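Local coordinates for A-type flavoprotein (Giardia intestinalis, PDB 2Q9U) that scavenges dioxygen, probably reducing it at a non-haem diiron centre with electrons delivered by FMN, at residues I46-T52 / K137-L143; S56-A62 / G88-L94; L75-V81 / F101-V107; V82-A86 / F106-C112. The contacts are given in a common frame with arbitrary orientation. Residue numbers count along the deposited sequence, not the author numbering.

Interaction 1: residues I46-T52 / K137-L143; sequences IDDECPT and KIGKRTL
The carboxylate of Asp48 (chi1 -146°, between wells), directed onto the backbone of residues 140-141, carries this contact between two tight turns. Its OD1 accepts Lys140 N (2.9 Å), while its OD2 accepts Arg141 N (2.9 Å) and forms a salt bridge to Arg141 NH1 (3.0 Å), weak as a hydrogen bond. Asp48 OD1 also takes Glu49 N at 2.8 Å. One backbone hydrogen bond crosses, Cys50 N to Ile138 O at 2.8 Å, with Glu49 CA 4.6 Å from Gly139 CA. Arg141 NH1 reaches Asp47 O at 3.3 Å; water 1 links that oxygen to Arg141 NH2, and NE pairs with Asp164. Each turn closes a beta hairpin: Ile46 and Thr52 exchange backbone hydrogen bonds (2.7 and 3.2 Å), and Ile138 N binds Arg141 O (2.9 Å). The turns meet at one end of the metallo-beta-lactamase-like sandwich, linking its two sheets. Gly139, at phi/psi 136/-115, suits its place because a CB would lie 2.2 Å from Asp48 OD1. Below, Ile138 (chi1 p, chi2 t) puts CD1 3.8 Å from Ile46 CG2 and CB 4.0 Å from Cys50 CB, and Ile46 CG2 lies over one guanidinium face of Arg141.

Interaction 2: residues S56-A62 / G88-L94; sequences SVKYPFA and GDHASSL. With FEO (mu-oxo-diiron), chain G.
Residues 56-62 leave strand 52-54 extended through Ser56 and Val57, bend at Lys58 into a 3-10 segment at Tyr59 and Pro60, and reach the N-cap position, Phe61, of helix 62-72. Residues 88-94 form compact turns: Gly88 O accepts Ala91 N (3.1 Å) and Ser92 N (3.0 Å), and a type I turn runs from Ala91 to Leu94. CA atoms of Val57 and His90 lie 4.1 Å apart, those of Tyr59 and Ser93 3.9 Å. Ser56 N donates to His90 O (2.9 Å), and Val57 O accepts Ser93 N (3.1 Å) and Ser93 OG (2.8 Å). Ser92 (chi1 p) both accepts and donates, its OG taking Tyr59 N at 2.7 Å and donating to Gly88 O at 3.0 Å. Ser92 and Ser93 suit this crowding, small side chains whose hydroxyls bind adjacent backbone. Asp89 (chi1 p) and His90 (chi1 m) turn to the metal; Asp89 OD2 lies 2.1 Å and His90 NE2 2.2 Å from FE1, which Asp171, His230 and the bridging oxygen also bind. Water 2 joins His90 ND1 (2.9 Å) to Ser56 O (2.6 Å). Asp89 also packs on Tyr267, an FMN-binding residue, of the second subunit. Asp89 and His90 end the flavodiiron H-x-E-x-D-H motif. His90 ND1 donates to water 2 and NE2 binds iron, an arrangement consistent with Ser56 O, through that water, holding the ring in its metal-binding orientation.

Interaction 3: residues L75-V81 / F101-V107; sequences LDKIKYV and FTNATFV
Two parallel beta-alpha-beta strands lie side by side here, each entered from a turn. Tyr80 pairs with Thr105 and Val81 with Phe106 (CA–CA 5.0 and 4.9 Å), through Thr105 N to Lys79 O (2.8 Å), Val81 N to Thr105 O (3.1 Å) and Val107 N to Val81 O (2.9 Å). On one face Val81 (chi1 t) is the central bump, its CB 3.7 Å from Phe106 CE1, its CG2 over the Phe101 ring face (4.3 Å from CG) and 4.1 Å from Ala104 CB. Small Ala104 leaves room for Val81 CG2, with Ile78 CG2 at its margin, 4.3 Å from Ala104 CB. Phe101 fills the space between Leu75 CD2 (3.8 Å from CE1) and Ile78 CB (3.9 Å from CD1), against helix 62-72. On the opposite face Tyr80 CD1 meets Val107 CG2 at 3.5 Å. At the turns, Asn103 ND2 binds Asp76 O (2.9 Å), and water 3 bridges Leu75 O, Ile78 O and Asn103 N. Asn103 and water 3 thus serve turn backbone atoms at the exposed end, while hydrocarbon packs inside.

Interaction 4: residues V82-A86 / F106-C112; sequences VMNHA and FVCTKKC. With FEO (mu-oxo-diiron), chain G.
A water bridges the two segments just past their last direct backbone hydrogen bond, Met83 N to Val107 O (3.0 Å). Val82 is bridged to Val107 in parallel register, and the CA spacing grows from 4.6 Å (Val82–Val107) to 5.9 Å (Ala86–Cys112). Water 5 donates to Met83 O (2.8 Å) and accepts Thr109 N (3.1 Å). Beyond it the thiol of Cys112 (chi1 t) fills the widening space, SG lying 3.7 Å from Met83 O, 4.2 Å from Met83 CB and 4.4 Å from Ala86 CB; a small, weakly polar group suits this mix of backbone and aliphatic carbon. Cys108 CB approaches Met83 O at 3.4 Å. Thr109 occupies the N-cap of helix 110-120, its OG1 (chi1 p) accepting Cys112 N in a weak capping bond of 3.3 Å. Met83, m at all three chi angles, sets CG 4.5 Å from CD1 at the edge of the Phe106 ring. In the metallo-beta-lactamase fold metal ligands sit on loops at strand ends, the loop after strand 80-82 among them. On that loop His85 (chi1 t) points away from residues 106-112 and binds FE2 through NE2 at 2.3 Å, while its ND1 is hydrogen-bonded to Asp155; Glu87, His152 and Asp171 also bind this iron. The contact lies between strand 52-54, on which Val82 packs, and strand 127-129 beside Phe106, with Leu116 of helix 110-120 touching Met83 and Ala86.

All four contacts belong to the metallo-beta-lactamase-like domain; interactions 2, 3 and 4 are nested within the loop closed by interaction 1, and their segments alternate along the chain. Interactions 3 and 4 follow one pair of neighbouring strands, 80-82 and 105-108, from its entry turns to its carboxyl ends, with centres about 14 Å apart. At the entry end, interaction 1 lies about 12 Å from interaction 3 between centres, tied to it by a probable Pro51 O–Lys79 N hydrogen bond, and joins the two sheets. Interactions 2 and 4, about 14 Å between centres, meet where Met83 CE packs on Ala91 and Leu94. There the loops around the strand ends bring ligands for both irons together.

Interaction 1: residues I46-T52 / K137-L143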
# COMPACT_ATOMS: atom_id res chain seq x y z
N ILE A 46 10.82 -33.56 20.03
CA ILE A 46 10.86 -35.02 19.99
C ILE A 46 10.88 -35.56 21.43
O ILE A 46 11.83 -35.32 22.19
CB ILE A 46 12.06 -35.57 19.21
CG1 ILE A 46 12.10 -34.94 17.81
CG2 ILE A 46 11.98 -37.13 19.12
CD1 ILE A 46 13.43 -35.12 17.09
N ASP A 47 9.83 -36.30 21.77
CA ASP A 47 9.69 -36.88 23.10
C ASP A 47 10.51 -38.17 23.12
O ASP A 47 10.01 -39.22 22.72
CB ASP A 47 8.21 -37.18 23.38
CG ASP A 47 7.97 -37.85 24.72
OD1 ASP A 47 8.93 -37.98 25.52
OD2 ASP A 47 6.81 -38.25 24.98
N ASP A 48 11.75 -38.10 23.58
CA ASP A 48 12.57 -39.30 23.68
C ASP A 48 13.38 -39.27 24.99
O ASP A 48 13.19 -38.36 25.82
CB ASP A 48 13.49 -39.45 22.45
CG ASP A 48 13.72 -40.91 22.05
OD1 ASP A 48 13.72 -41.81 22.94
OD2 ASP A 48 13.91 -41.17 20.85
N GLU A 49 14.26 -40.25 25.18
CA GLU A 49 15.05 -40.33 26.41
C GLU A 49 15.91 -39.07 26.59
O GLU A 49 16.12 -38.60 27.72
CB GLU A 49 15.91 -41.60 26.40
CG GLU A 49 15.06 -42.88 26.48
CD GLU A 49 15.85 -44.16 26.18
OE1 GLU A 49 17.09 -44.15 26.36
OE2 GLU A 49 15.22 -45.16 25.76
N CYS A 50 16.39 -38.52 25.47
CA CYS A 50 17.05 -37.22 25.45
C CYS A 50 16.11 -36.25 24.74
O CYS A 50 16.10 -36.22 23.50
CB CYS A 50 18.34 -37.32 24.63
SG CYS A 50 19.57 -38.48 25.28
N PRO A 51 15.29 -35.50 25.50
CA PRO A 51 14.27 -34.67 24.87
C PRO A 51 14.92 -33.63 23.95
O PRO A 51 15.89 -32.97 24.36
CB PRO A 51 13.57 -34.00 26.07
CG PRO A 51 13.78 -34.98 27.22
CD PRO A 51 15.24 -35.40 26.97
N THR A 52 14.41 -33.53 22.71
CA THR A 52 15.13 -32.82 21.66
C THR A 52 14.23 -31.82 20.95
O THR A 52 13.08 -32.14 20.64
CB THR A 52 15.73 -33.81 20.67
OG1 THR A 52 16.75 -34.58 21.33
CG2 THR A 52 16.35 -33.12 19.45
N LYS A 137 22.51 -40.29 19.15
CA LYS A 137 21.52 -41.12 19.81
C LYS A 137 20.66 -40.30 20.78
O LYS A 137 21.20 -39.61 21.66
CB LYS A 137 22.19 -42.32 20.52
CG LYS A 137 21.17 -43.33 21.02
CD LYS A 137 21.82 -44.68 21.33
CE LYS A 137 20.92 -45.82 20.84
NZ LYS A 137 21.09 -46.11 19.36
N ILE A 138 19.34 -40.36 20.64
CA ILE A 138 18.47 -39.58 21.52
C ILE A 138 17.53 -40.46 22.33
O ILE A 138 16.68 -39.96 23.06
CB ILE A 138 17.70 -38.41 20.80
CG1 ILE A 138 16.69 -38.98 19.79
CG2 ILE A 138 18.69 -37.41 20.17
CD1 ILE A 138 15.66 -37.95 19.21
N GLY A 139 17.73 -41.77 22.22
CA GLY A 139 16.97 -42.78 22.98
C GLY A 139 16.56 -43.92 22.08
O GLY A 139 17.40 -44.64 21.56
N LYS A 140 15.25 -44.07 21.90
CA LYS A 140 14.70 -44.98 20.89
C LYS A 140 15.11 -44.54 19.49
O LYS A 140 15.30 -45.37 18.59
CB LYS A 140 13.17 -45.06 21.00
CG LYS A 140 12.72 -45.52 22.37
CD LYS A 140 11.56 -46.51 22.29
CE LYS A 140 11.78 -47.66 23.28
NZ LYS A 140 13.01 -48.47 22.94
N ARG A 141 15.27 -43.23 19.31
CA ARG A 141 15.59 -42.67 17.99
C ARG A 141 17.07 -42.31 17.87
O ARG A 141 17.77 -42.11 18.87
CB ARG A 141 14.70 -41.44 17.68
CG ARG A 141 13.20 -41.74 17.66
CD ARG A 141 12.38 -40.45 17.48
NE ARG A 141 10.93 -40.61 17.67
CZ ARG A 141 10.34 -40.65 18.87
NH1 ARG A 141 11.07 -40.63 19.98
NH2 ARG A 141 9.01 -40.75 18.96
N THR A 142 17.55 -42.26 16.64
CA THR A 142 18.82 -41.62 16.33
C THR A 142 18.58 -40.52 15.29
O THR A 142 17.54 -40.51 14.60
CB THR A 142 19.85 -42.60 15.79
OG1 THR A 142 19.42 -43.14 14.53
CG2 THR A 142 20.09 -43.75 16.79
N LEU A 143 19.51 -39.58 15.21
CA LEU A 143 19.45 -38.49 14.24
C LEU A 143 20.73 -38.42 13.42
O LEU A 143 21.84 -38.54 13.97
CB LEU A 143 19.24 -37.16 14.95
CG LEU A 143 17.96 -36.98 15.78
CD1 LEU A 143 17.98 -35.62 16.44
CD2 LEU A 143 16.73 -37.16 14.90
O HOH W 1 8.28 -41.07 21.60

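Interaction 2: residues S56-A62 / G88-L94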
# COMPACT_ATOMS: atom_id res chain seq x y z
N SER A 56 14.71 -23.14 16.03
CA SER A 56 14.09 -22.11 16.84
C SER A 56 13.17 -21.26 15.93
O SER A 56 12.73 -21.72 14.87
CB SER A 56 15.18 -21.27 17.52
OG SER A 56 14.64 -20.32 18.43
N VAL A 57 12.86 -20.03 16.37
CA VAL A 57 11.96 -19.12 15.64
C VAL A 57 12.50 -17.68 15.75
O VAL A 57 13.35 -17.41 16.60
CB VAL A 57 10.49 -19.12 16.18
CG1 VAL A 57 9.84 -20.53 16.13
CG2 VAL A 57 10.42 -18.57 17.59
N LYS A 58 11.95 -16.79 14.92
CA LYS A 58 12.31 -15.37 14.91
C LYS A 58 12.06 -14.76 16.30
O LYS A 58 11.01 -15.04 16.90
CB LYS A 58 11.44 -14.67 13.86
CG LYS A 58 12.06 -13.41 13.25
CD LYS A 58 11.01 -12.71 12.36
CE LYS A 58 10.97 -13.23 10.91
NZ LYS A 58 10.00 -12.45 10.01
N TYR A 59 12.99 -13.91 16.78
CA TYR A 59 12.97 -13.39 18.16
C TYR A 59 11.64 -12.77 18.68
O TYR A 59 11.33 -12.92 19.86
CB TYR A 59 14.18 -12.44 18.43
CG TYR A 59 14.03 -11.10 17.72
CD1 TYR A 59 13.31 -10.05 18.32
CD2 TYR A 59 14.55 -10.92 16.43
CE1 TYR A 59 13.12 -8.82 17.65
CE2 TYR A 59 14.39 -9.69 15.76
CZ TYR A 59 13.67 -8.65 16.38
OH TYR A 59 13.49 -7.45 15.71
N PRO A 60 10.82 -12.11 17.82
CA PRO A 60 9.57 -11.59 18.39
C PRO A 60 8.65 -12.64 18.98
O PRO A 60 7.80 -12.30 19.80
CB PRO A 60 8.90 -10.89 17.19
CG PRO A 60 10.04 -10.58 16.29
CD PRO A 60 10.95 -11.74 16.40
N PHE A 61 8.82 -13.89 18.56
CA PHE A 61 7.94 -15.01 18.93
C PHE A 61 8.55 -15.96 19.95
O PHE A 61 8.02 -17.05 20.19
CB PHE A 61 7.58 -15.78 17.64
CG PHE A 61 6.98 -14.90 16.59
CD1 PHE A 61 5.65 -14.49 16.68
CD2 PHE A 61 7.75 -14.43 15.53
CE1 PHE A 61 5.06 -13.63 15.71
CE2 PHE A 61 7.19 -13.57 14.55
CZ PHE A 61 5.84 -13.18 14.64
N ALA A 62 9.66 -15.52 20.57
CA ALA A 62 10.41 -16.36 21.49
C ALA A 62 9.59 -16.96 22.62
O ALA A 62 9.71 -18.15 22.88
CB ALA A 62 11.62 -15.60 22.08
N GLY A 88 17.90 -15.76 10.83
CA GLY A 88 17.09 -15.23 11.94
C GLY A 88 15.69 -15.80 12.10
O GLY A 88 15.21 -15.97 13.22
N ASP A 89 15.02 -16.11 10.99
CA ASP A 89 13.68 -16.66 11.07
C ASP A 89 13.59 -18.00 11.82
O ASP A 89 12.54 -18.32 12.36
CB ASP A 89 12.97 -16.72 9.72
CG ASP A 89 13.75 -17.47 8.64
OD1 ASP A 89 15.00 -17.42 8.63
OD2 ASP A 89 13.11 -18.12 7.79
N HIS A 90 14.68 -18.77 11.86
CA HIS A 90 14.69 -20.01 12.65
C HIS A 90 15.63 -19.96 13.83
O HIS A 90 15.87 -20.99 14.46
CB HIS A 90 15.14 -21.17 11.75
CG HIS A 90 14.44 -21.16 10.45
ND1 HIS A 90 13.12 -21.50 10.33
CD2 HIS A 90 14.84 -20.74 9.22
CE1 HIS A 90 12.72 -21.32 9.09
NE2 HIS A 90 13.75 -20.86 8.39
N ALA A 91 16.21 -18.81 14.12
CA ALA A 91 17.33 -18.81 15.07
C ALA A 91 17.40 -17.64 16.03
O ALA A 91 18.03 -17.76 17.08
CB ALA A 91 18.69 -18.97 14.29
N SER A 92 16.78 -16.50 15.69
CA SER A 92 17.12 -15.28 16.40
C SER A 92 16.63 -15.22 17.85
O SER A 92 17.18 -14.44 18.66
CB SER A 92 16.72 -14.02 15.63
OG SER A 92 15.33 -13.97 15.39
N SER A 93 15.64 -16.05 18.20
CA SER A 93 15.24 -16.19 19.63
C SER A 93 16.41 -16.69 20.49
O SER A 93 16.40 -16.52 21.71
CB SER A 93 14.06 -17.13 19.78
OG SER A 93 12.85 -16.57 19.27
N LEU A 94 17.40 -17.33 19.89
CA LEU A 94 18.51 -17.84 20.70
C LEU A 94 19.38 -16.72 21.29
O LEU A 94 19.99 -16.92 22.35
CB LEU A 94 19.36 -18.83 19.92
CG LEU A 94 18.68 -20.10 19.38
CD1 LEU A 94 19.71 -20.97 18.69
CD2 LEU A 94 17.91 -20.84 20.47
FE1 FEO G . 13.53 -19.70 6.53
FE2 FEO G . 16.68 -19.38 5.16
O FEO G . 15.30 -19.18 6.66
O HOH W 2 11.64 -22.42 12.61

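Interaction 3: residues L75-V81 / F101-V107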
# COMPACT_ATOMS: atom_id res chain seq x y z
N LEU A 75 11.89 -26.79 30.35
CA LEU A 75 13.04 -26.33 29.57
C LEU A 75 14.36 -26.89 30.08
O LEU A 75 15.23 -27.18 29.26
CB LEU A 75 13.11 -24.81 29.50
CG LEU A 75 11.90 -24.12 28.85
CD1 LEU A 75 12.14 -22.65 28.90
CD2 LEU A 75 11.63 -24.61 27.38
N ASP A 76 14.48 -27.06 31.41
CA ASP A 76 15.70 -27.63 32.01
C ASP A 76 15.90 -29.12 31.74
O ASP A 76 16.99 -29.66 32.01
CB ASP A 76 15.80 -27.32 33.53
CG ASP A 76 14.74 -28.04 34.38
OD1 ASP A 76 14.05 -28.97 33.88
OD2 ASP A 76 14.62 -27.69 35.59
N LYS A 77 14.89 -29.77 31.16
CA LYS A 77 15.00 -31.18 30.77
C LYS A 77 15.28 -31.42 29.28
O LYS A 77 15.53 -32.57 28.85
CB LYS A 77 13.77 -31.97 31.21
CG LYS A 77 13.85 -32.29 32.71
CD LYS A 77 12.66 -33.12 33.20
CE LYS A 77 12.91 -34.62 33.19
NZ LYS A 77 11.86 -35.33 34.00
N ILE A 78 15.29 -30.33 28.50
CA ILE A 78 15.72 -30.43 27.11
C ILE A 78 17.22 -30.74 27.07
O ILE A 78 18.03 -29.99 27.65
CB ILE A 78 15.40 -29.12 26.32
CG1 ILE A 78 13.88 -28.81 26.39
CG2 ILE A 78 15.94 -29.20 24.86
CD1 ILE A 78 12.96 -29.84 25.68
N LYS A 79 17.58 -31.85 26.43
CA LYS A 79 18.99 -32.28 26.29
C LYS A 79 19.67 -31.73 25.03
O LYS A 79 20.85 -31.36 25.08
CB LYS A 79 19.12 -33.81 26.34
CG LYS A 79 20.55 -34.38 25.99
CD LYS A 79 21.61 -33.95 27.04
CE LYS A 79 23.03 -34.40 26.66
NZ LYS A 79 23.96 -34.05 27.80
N TYR A 80 18.95 -31.71 23.91
CA TYR A 80 19.50 -31.24 22.63
C TYR A 80 18.58 -30.23 21.95
O TYR A 80 17.33 -30.40 21.91
CB TYR A 80 19.76 -32.41 21.65
CG TYR A 80 20.75 -33.43 22.16
CD1 TYR A 80 22.11 -33.09 22.32
CD2 TYR A 80 20.35 -34.72 22.49
CE1 TYR A 80 23.03 -34.04 22.80
CE2 TYR A 80 21.27 -35.67 22.96
CZ TYR A 80 22.60 -35.31 23.12
OH TYR A 80 23.50 -36.26 23.60
N VAL A 81 19.19 -29.20 21.41
CA VAL A 81 18.52 -28.29 20.45
C VAL A 81 19.33 -28.37 19.17
O VAL A 81 20.50 -27.96 19.11
CB VAL A 81 18.45 -26.85 20.95
CG1 VAL A 81 17.69 -25.97 19.94
CG2 VAL A 81 17.79 -26.79 22.33
N PHE A 101 17.55 -22.98 28.16
CA PHE A 101 17.76 -24.40 28.07
C PHE A 101 18.98 -24.75 28.92
O PHE A 101 20.09 -24.95 28.39
CB PHE A 101 17.93 -24.82 26.60
CG PHE A 101 16.76 -24.44 25.73
CD1 PHE A 101 15.62 -25.25 25.69
CD2 PHE A 101 16.80 -23.28 24.96
CE1 PHE A 101 14.53 -24.90 24.88
CE2 PHE A 101 15.72 -22.91 24.15
CZ PHE A 101 14.58 -23.73 24.10
N THR A 102 18.77 -24.81 30.23
CA THR A 102 19.86 -24.93 31.23
C THR A 102 20.78 -26.09 30.97
O THR A 102 22.01 -26.01 31.15
CB THR A 102 19.31 -25.21 32.65
OG1 THR A 102 18.01 -24.64 32.80
CG2 THR A 102 20.24 -24.61 33.68
N ASN A 103 20.18 -27.21 30.57
CA ASN A 103 20.92 -28.44 30.43
C ASN A 103 21.14 -28.90 29.01
O ASN A 103 21.66 -30.00 28.79
CB ASN A 103 20.26 -29.53 31.27
CG ASN A 103 20.50 -29.32 32.75
OD1 ASN A 103 21.65 -29.20 33.20
ND2 ASN A 103 19.43 -29.27 33.52
N ALA A 104 20.80 -28.04 28.03
CA ALA A 104 20.87 -28.43 26.63
C ALA A 104 22.25 -28.27 26.02
O ALA A 104 23.02 -27.41 26.42
CB ALA A 104 19.83 -27.62 25.82
N THR A 105 22.52 -29.09 25.02
CA THR A 105 23.65 -28.94 24.12
C THR A 105 23.09 -28.58 22.75
O THR A 105 22.14 -29.20 22.27
CB THR A 105 24.44 -30.27 24.04
OG1 THR A 105 24.98 -30.58 25.34
CG2 THR A 105 25.57 -30.20 23.04
N PHE A 106 23.70 -27.57 22.12
CA PHE A 106 23.29 -27.11 20.79
C PHE A 106 24.04 -27.93 19.76
O PHE A 106 25.27 -28.03 19.81
CB PHE A 106 23.53 -25.59 20.66
CG PHE A 106 22.53 -24.79 21.42
CD1 PHE A 106 21.31 -24.43 20.83
CD2 PHE A 106 22.77 -24.45 22.75
CE1 PHE A 106 20.34 -23.72 21.56
CE2 PHE A 106 21.82 -23.76 23.49
CZ PHE A 106 20.60 -23.39 22.89
N VAL A 107 23.28 -28.56 18.86
CA VAL A 107 23.81 -29.55 17.93
C VAL A 107 23.69 -28.98 16.53
O VAL A 107 22.59 -28.67 16.08
CB VAL A 107 23.00 -30.87 17.98
CG1 VAL A 107 23.55 -31.88 16.98
CG2 VAL A 107 22.96 -31.46 19.39
O HOH W 3 17.88 -27.63 29.09
O HOH W 4 23.59 -31.22 27.48

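Interaction 4: residues V82-A86 / F106-C112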
# COMPACT_ATOMS: atom_id res chain seq x y z
N VAL A 82 18.70 -28.93 18.15
CA VAL A 82 19.31 -29.11 16.86
C VAL A 82 18.98 -27.91 15.98
O VAL A 82 17.81 -27.58 15.75
CB VAL A 82 18.78 -30.39 16.16
CG1 VAL A 82 19.28 -30.48 14.73
CG2 VAL A 82 19.12 -31.67 16.98
N MET A 83 20.03 -27.30 15.42
CA MET A 83 19.92 -26.12 14.56
C MET A 83 20.37 -26.44 13.14
O MET A 83 21.51 -26.80 12.92
CB MET A 83 20.74 -24.95 15.15
CG MET A 83 20.21 -24.43 16.50
SD MET A 83 18.49 -23.85 16.50
CE MET A 83 18.60 -22.38 15.48
N ASN A 84 19.44 -26.33 12.18
CA ASN A 84 19.69 -26.73 10.80
C ASN A 84 20.26 -25.58 9.99
O ASN A 84 20.76 -25.80 8.89
CB ASN A 84 18.37 -27.16 10.15
CG ASN A 84 17.89 -28.51 10.64
OD1 ASN A 84 16.76 -28.65 11.14
ND2 ASN A 84 18.74 -29.51 10.50
N HIS A 85 20.11 -24.35 10.51
CA HIS A 85 20.26 -23.13 9.67
C HIS A 85 20.34 -21.93 10.63
O HIS A 85 19.65 -21.91 11.65
CB HIS A 85 19.03 -23.08 8.75
CG HIS A 85 18.99 -21.95 7.76
ND1 HIS A 85 20.08 -21.48 7.07
CD2 HIS A 85 17.92 -21.28 7.25
CE1 HIS A 85 19.71 -20.52 6.23
NE2 HIS A 85 18.40 -20.39 6.32
N ALA A 86 21.19 -20.95 10.34
CA ALA A 86 21.43 -19.87 11.29
C ALA A 86 20.63 -18.60 10.99
O ALA A 86 20.69 -17.63 11.74
CB ALA A 86 22.93 -19.54 11.33
N PHE A 106 23.70 -27.57 22.12
CA PHE A 106 23.29 -27.11 20.79
C PHE A 106 24.04 -27.93 19.76
O PHE A 106 25.27 -28.03 19.81
CB PHE A 106 23.53 -25.59 20.66
CG PHE A 106 22.53 -24.79 21.42
CD1 PHE A 106 21.31 -24.43 20.83
CD2 PHE A 106 22.77 -24.45 22.75
CE1 PHE A 106 20.34 -23.72 21.56
CE2 PHE A 106 21.82 -23.76 23.49
CZ PHE A 106 20.60 -23.39 22.89
N VAL A 107 23.28 -28.56 18.86
CA VAL A 107 23.81 -29.55 17.93
C VAL A 107 23.69 -28.98 16.53
O VAL A 107 22.59 -28.67 16.08
CB VAL A 107 23.00 -30.87 17.98
CG1 VAL A 107 23.55 -31.88 16.98
CG2 VAL A 107 22.96 -31.46 19.39
N CYS A 108 24.82 -28.87 15.83
CA CYS A 108 24.83 -28.35 14.48
C CYS A 108 26.18 -28.60 13.84
O CYS A 108 27.10 -29.08 14.50
CB CYS A 108 24.54 -26.83 14.52
SG CYS A 108 25.70 -25.88 15.58
N THR A 109 26.28 -28.27 12.57
CA THR A 109 27.54 -28.39 11.83
C THR A 109 28.46 -27.23 12.21
O THR A 109 28.03 -26.25 12.82
CB THR A 109 27.30 -28.34 10.31
OG1 THR A 109 26.70 -27.08 9.98
CG2 THR A 109 26.40 -29.50 9.81
N LYS A 110 29.72 -27.33 11.83
CA LYS A 110 30.70 -26.31 12.15
C LYS A 110 30.33 -24.96 11.52
O LYS A 110 30.37 -23.91 12.19
CB LYS A 110 32.10 -26.75 11.71
CG LYS A 110 33.20 -25.73 12.04
CD LYS A 110 33.19 -25.30 13.51
CE LYS A 110 34.13 -26.13 14.36
NZ LYS A 110 34.05 -25.70 15.80
N LYS A 111 29.91 -24.99 10.26
CA LYS A 111 29.51 -23.77 9.57
C LYS A 111 28.32 -23.11 10.28
O LYS A 111 28.30 -21.89 10.45
CB LYS A 111 29.24 -24.04 8.10
CG LYS A 111 28.96 -22.78 7.30
CD LYS A 111 30.20 -21.85 7.25
CE LYS A 111 31.13 -22.26 6.13
NZ LYS A 111 32.22 -21.27 6.00
N CYS A 112 27.36 -23.92 10.70
CA CYS A 112 26.20 -23.40 11.41
C CYS A 112 26.61 -22.77 12.74
O CYS A 112 26.21 -21.66 13.04
CB CYS A 112 25.09 -24.45 11.57
SG CYS A 112 23.55 -23.75 12.24
FE1 FEO G . 13.53 -19.70 6.53
FE2 FEO G . 16.68 -19.38 5.16
O FEO G . 15.30 -19.18 6.66
O HOH W 5 23.59 -27.52 11.21